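Long-range contact in Maltose/maltodextrin transport permease homologue (Bdellovibrio bacteriovorus HD100, PDB 6FFL), which binds maltotriose through this MalE domain, which is fused to the transmembrane subunit MalF of a probable maltose/maltodextrin ABC importer: residues A[296-308]-A[312-325]. Numbering follows the deposited sequence.
Sequences STPVQLLFAEKVG and SNLQARESDIVKNN
The carboxamides of Gln300 and Asn313 meet the opposite segment in different ways, one by its edge and one by a face. Gln300 OE1 receives Asn313 N at 2.9 Å in the carbonyl plane, on a lone pair, and the N-H...O angle of 171° makes the bond nearly straight. At the other end of this amide NE2 binds Thr295 O, so both ends fix its rotation. Asn313 instead turns a face to Thr297: Thr297 OG1 stands above the plane, 3.4 Å from Asn313 CG; a lone pair of Asn313 OD1 takes Ala316 N at 2.9 Å, closing an Asx motif. The hydroxyl of Ser312 binds Gly109 O.

In this solute-binding domain of the PBP clan, strand 310-311, paired antiparallel with 111-112, carries the chain back after helix 297-307, so that the 3-10 segment 316-318 and the short helix 320-323 run beside the first helix in its own general direction. Apolar groups pack between them. Leu301 CD2 lies 3.7 Å from Ser319 CB and also meets Val322 CG2, while Ile321 CG2, anti to its N, packs 3.8 Å from Ala304 CB. Ser319 OG caps that short helix by accepting Ile321 N.

Where the chain leaves helix 297-307, Asn325 ND2 gives Gly308 O a weak, bent bond of 2.8 Å and donates to a water that in turn donates to Ala304 O, while Asn325 OD1 takes Leu327 N.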
# COMPACT_ATOMS: atom_id res chain seq x y z
N SER A 296 4.91 -18.57 -7.82
CA SER A 296 6.08 -19.44 -7.85
C SER A 296 7.35 -18.61 -7.73
O SER A 296 7.38 -17.41 -8.01
CB SER A 296 6.12 -20.29 -9.13
OG SER A 296 6.42 -19.52 -10.29
N THR A 297 8.42 -19.27 -7.28
CA THR A 297 9.66 -18.53 -7.02
C THR A 297 10.25 -17.90 -8.27
O THR A 297 10.73 -16.75 -8.18
CB THR A 297 10.64 -19.46 -6.29
OG1 THR A 297 10.24 -19.57 -4.93
CG2 THR A 297 12.09 -18.90 -6.34
N PRO A 298 10.22 -18.53 -9.45
CA PRO A 298 10.69 -17.82 -10.66
C PRO A 298 9.97 -16.51 -10.91
O PRO A 298 10.62 -15.52 -11.26
CB PRO A 298 10.44 -18.85 -11.77
CG PRO A 298 10.65 -20.15 -11.09
CD PRO A 298 10.05 -19.98 -9.72
N VAL A 299 8.65 -16.44 -10.68
CA VAL A 299 7.93 -15.18 -10.88
C VAL A 299 8.24 -14.19 -9.76
O VAL A 299 8.42 -12.99 -10.01
CB VAL A 299 6.42 -15.42 -11.01
CG1 VAL A 299 5.68 -14.09 -11.07
CG2 VAL A 299 6.12 -16.25 -12.25
N GLN A 300 8.30 -14.66 -8.51
CA GLN A 300 8.65 -13.76 -7.41
C GLN A 300 10.02 -13.13 -7.63
O GLN A 300 10.22 -11.94 -7.34
CB GLN A 300 8.63 -14.52 -6.09
CG GLN A 300 7.26 -15.05 -5.68
CD GLN A 300 7.17 -15.31 -4.19
OE1 GLN A 300 8.00 -14.84 -3.42
NE2 GLN A 300 6.15 -16.06 -3.77
N LEU A 301 10.97 -13.91 -8.13
CA LEU A 301 12.31 -13.36 -8.35
C LEU A 301 12.37 -12.47 -9.59
O LEU A 301 13.27 -11.63 -9.68
CB LEU A 301 13.32 -14.50 -8.46
CG LEU A 301 13.60 -15.25 -7.15
CD1 LEU A 301 14.54 -16.45 -7.38
CD2 LEU A 301 14.14 -14.31 -6.08
N LEU A 302 11.46 -12.65 -10.54
CA LEU A 302 11.36 -11.70 -11.64
C LEU A 302 10.97 -10.32 -11.12
O LEU A 302 11.58 -9.31 -11.49
CB LEU A 302 10.35 -12.19 -12.67
CG LEU A 302 10.17 -11.33 -13.92
CD1 LEU A 302 11.47 -11.26 -14.72
CD2 LEU A 302 9.04 -11.92 -14.77
N PHE A 303 9.95 -10.27 -10.25
CA PHE A 303 9.59 -9.01 -9.60
C PHE A 303 10.73 -8.49 -8.74
O PHE A 303 11.06 -7.30 -8.77
CB PHE A 303 8.33 -9.18 -8.74
CG PHE A 303 7.05 -9.17 -9.52
CD1 PHE A 303 6.48 -7.97 -9.90
CD2 PHE A 303 6.42 -10.36 -9.85
CE1 PHE A 303 5.30 -7.95 -10.61
CE2 PHE A 303 5.24 -10.35 -10.57
CZ PHE A 303 4.68 -9.13 -10.96
N ALA A 304 11.35 -9.38 -7.95
CA ALA A 304 12.46 -8.95 -7.11
C ALA A 304 13.57 -8.33 -7.96
O ALA A 304 14.16 -7.31 -7.57
CB ALA A 304 12.99 -10.13 -6.29
N GLU A 305 13.83 -8.89 -9.14
CA GLU A 305 14.92 -8.39 -9.97
C GLU A 305 14.56 -7.08 -10.66
O GLU A 305 15.40 -6.17 -10.75
CB GLU A 305 15.29 -9.45 -11.01
CG GLU A 305 16.34 -9.01 -12.02
CD GLU A 305 16.65 -10.12 -13.02
OE1 GLU A 305 15.77 -10.44 -13.85
OE2 GLU A 305 17.75 -10.70 -12.94
N LYS A 306 13.32 -6.95 -11.14
CA LYS A 306 12.97 -5.81 -11.98
C LYS A 306 12.38 -4.63 -11.22
O LYS A 306 12.57 -3.49 -11.64
CB LYS A 306 12.02 -6.27 -13.09
CG LYS A 306 12.65 -7.37 -13.95
CD LYS A 306 12.24 -7.27 -15.41
CE LYS A 306 13.05 -8.24 -16.26
NZ LYS A 306 12.74 -8.10 -17.71
N VAL A 307 11.69 -4.86 -10.10
CA VAL A 307 11.12 -3.75 -9.32
C VAL A 307 11.55 -3.77 -7.86
O VAL A 307 11.11 -2.93 -7.09
CB VAL A 307 9.58 -3.69 -9.44
CG1 VAL A 307 9.19 -3.54 -10.92
CG2 VAL A 307 8.89 -4.91 -8.78
N GLY A 308 12.41 -4.71 -7.46
CA GLY A 308 13.19 -4.55 -6.26
C GLY A 308 12.52 -4.92 -4.96
O GLY A 308 13.06 -4.60 -3.89
N SER A 312 7.78 -13.12 -1.04
CA SER A 312 7.08 -13.74 0.07
C SER A 312 7.60 -15.15 0.35
O SER A 312 7.50 -15.62 1.49
CB SER A 312 5.59 -13.79 -0.23
OG SER A 312 5.36 -14.50 -1.44
N ASN A 313 8.12 -15.85 -0.66
CA ASN A 313 8.63 -17.19 -0.45
C ASN A 313 9.96 -17.12 0.30
O ASN A 313 10.85 -16.36 -0.07
CB ASN A 313 8.80 -17.91 -1.79
CG ASN A 313 9.35 -19.30 -1.63
OD1 ASN A 313 10.54 -19.48 -1.39
ND2 ASN A 313 8.48 -20.31 -1.76
N LEU A 314 10.08 -17.90 1.38
CA LEU A 314 11.22 -17.77 2.27
C LEU A 314 12.51 -18.23 1.61
O LEU A 314 13.54 -17.56 1.73
CB LEU A 314 10.97 -18.54 3.57
CG LEU A 314 9.75 -18.04 4.38
CD1 LEU A 314 9.49 -18.90 5.61
CD2 LEU A 314 9.90 -16.57 4.78
N GLN A 315 12.48 -19.36 0.90
CA GLN A 315 13.70 -19.82 0.23
C GLN A 315 14.11 -18.89 -0.91
O GLN A 315 15.31 -18.77 -1.20
CB GLN A 315 13.54 -21.25 -0.29
CG GLN A 315 14.86 -21.91 -0.78
CD GLN A 315 15.96 -21.93 0.28
OE1 GLN A 315 15.70 -21.97 1.48
NE2 GLN A 315 17.22 -21.94 -0.17
N ALA A 316 13.15 -18.23 -1.56
CA ALA A 316 13.50 -17.31 -2.65
C ALA A 316 14.37 -16.15 -2.16
O ALA A 316 15.12 -15.57 -2.94
CB ALA A 316 12.23 -16.76 -3.30
N ARG A 317 14.27 -15.81 -0.87
CA ARG A 317 15.06 -14.73 -0.31
C ARG A 317 16.54 -15.06 -0.21
O ARG A 317 17.34 -14.16 0.08
CB ARG A 317 14.53 -14.37 1.08
CG ARG A 317 13.10 -13.84 1.06
CD ARG A 317 12.59 -13.55 2.45
NE ARG A 317 11.24 -12.99 2.41
CZ ARG A 317 10.52 -12.69 3.49
NH1 ARG A 317 11.01 -12.91 4.70
NH2 ARG A 317 9.30 -12.17 3.34
N GLU A 318 16.93 -16.32 -0.43
CA GLU A 318 18.35 -16.67 -0.46
C GLU A 318 19.00 -16.38 -1.82
O GLU A 318 20.22 -16.56 -1.95
CB GLU A 318 18.53 -18.14 -0.08
CG GLU A 318 17.99 -18.50 1.30
CD GLU A 318 18.73 -17.80 2.44
OE1 GLU A 318 18.32 -17.98 3.61
OE2 GLU A 318 19.73 -17.09 2.18
N SER A 319 18.23 -15.92 -2.79
CA SER A 319 18.76 -15.58 -4.11
C SER A 319 19.67 -14.36 -4.04
O SER A 319 19.46 -13.43 -3.25
CB SER A 319 17.61 -15.30 -5.08
OG SER A 319 18.08 -14.83 -6.33
N ASP A 320 20.71 -14.38 -4.89
CA ASP A 320 21.55 -13.20 -5.09
C ASP A 320 20.73 -11.98 -5.47
O ASP A 320 21.12 -10.85 -5.15
CB ASP A 320 22.58 -13.47 -6.19
CG ASP A 320 23.81 -14.18 -5.68
OD1 ASP A 320 24.62 -14.63 -6.52
OD2 ASP A 320 23.95 -14.29 -4.44
N ILE A 321 19.63 -12.18 -6.18
CA ILE A 321 18.77 -11.07 -6.58
C ILE A 321 18.29 -10.30 -5.35
O ILE A 321 18.24 -9.06 -5.35
CB ILE A 321 17.59 -11.61 -7.41
CG1 ILE A 321 18.09 -12.18 -8.74
CG2 ILE A 321 16.53 -10.54 -7.61
CD1 ILE A 321 17.00 -12.89 -9.55
N VAL A 322 17.96 -11.03 -4.29
CA VAL A 322 17.49 -10.43 -3.05
C VAL A 322 18.67 -9.92 -2.22
O VAL A 322 18.66 -8.78 -1.74
CB VAL A 322 16.65 -11.45 -2.27
CG1 VAL A 322 16.25 -10.91 -0.90
CG2 VAL A 322 15.40 -11.80 -3.07
N LYS A 323 19.69 -10.76 -2.04
CA LYS A 323 20.80 -10.42 -1.16
C LYS A 323 21.57 -9.21 -1.66
O LYS A 323 22.11 -8.45 -0.85
CB LYS A 323 21.75 -11.61 -1.01
CG LYS A 323 21.20 -12.77 -0.18
CD LYS A 323 22.21 -13.91 -0.17
CE LYS A 323 21.81 -15.01 0.79
NZ LYS A 323 22.70 -16.20 0.64
N ASN A 324 21.64 -9.01 -2.98
CA ASN A 324 22.43 -7.93 -3.56
C ASN A 324 21.64 -6.65 -3.78
O ASN A 324 22.18 -5.69 -4.33
CB ASN A 324 23.04 -8.36 -4.89
CG ASN A 324 24.11 -9.42 -4.72
OD1 ASN A 324 24.61 -9.63 -3.61
ND2 ASN A 324 24.48 -10.08 -5.81
N ASN A 325 20.37 -6.62 -3.41
CA ASN A 325 19.55 -5.43 -3.59
C ASN A 325 19.89 -4.44 -2.48
O ASN A 325 19.67 -4.74 -1.30
CB ASN A 325 18.08 -5.84 -3.55
CG ASN A 325 17.11 -4.66 -3.67
OD1 ASN A 325 17.48 -3.48 -3.55
ND2 ASN A 325 15.84 -4.98 -3.92
O HOH W 1 15.02 -7.63 -4.94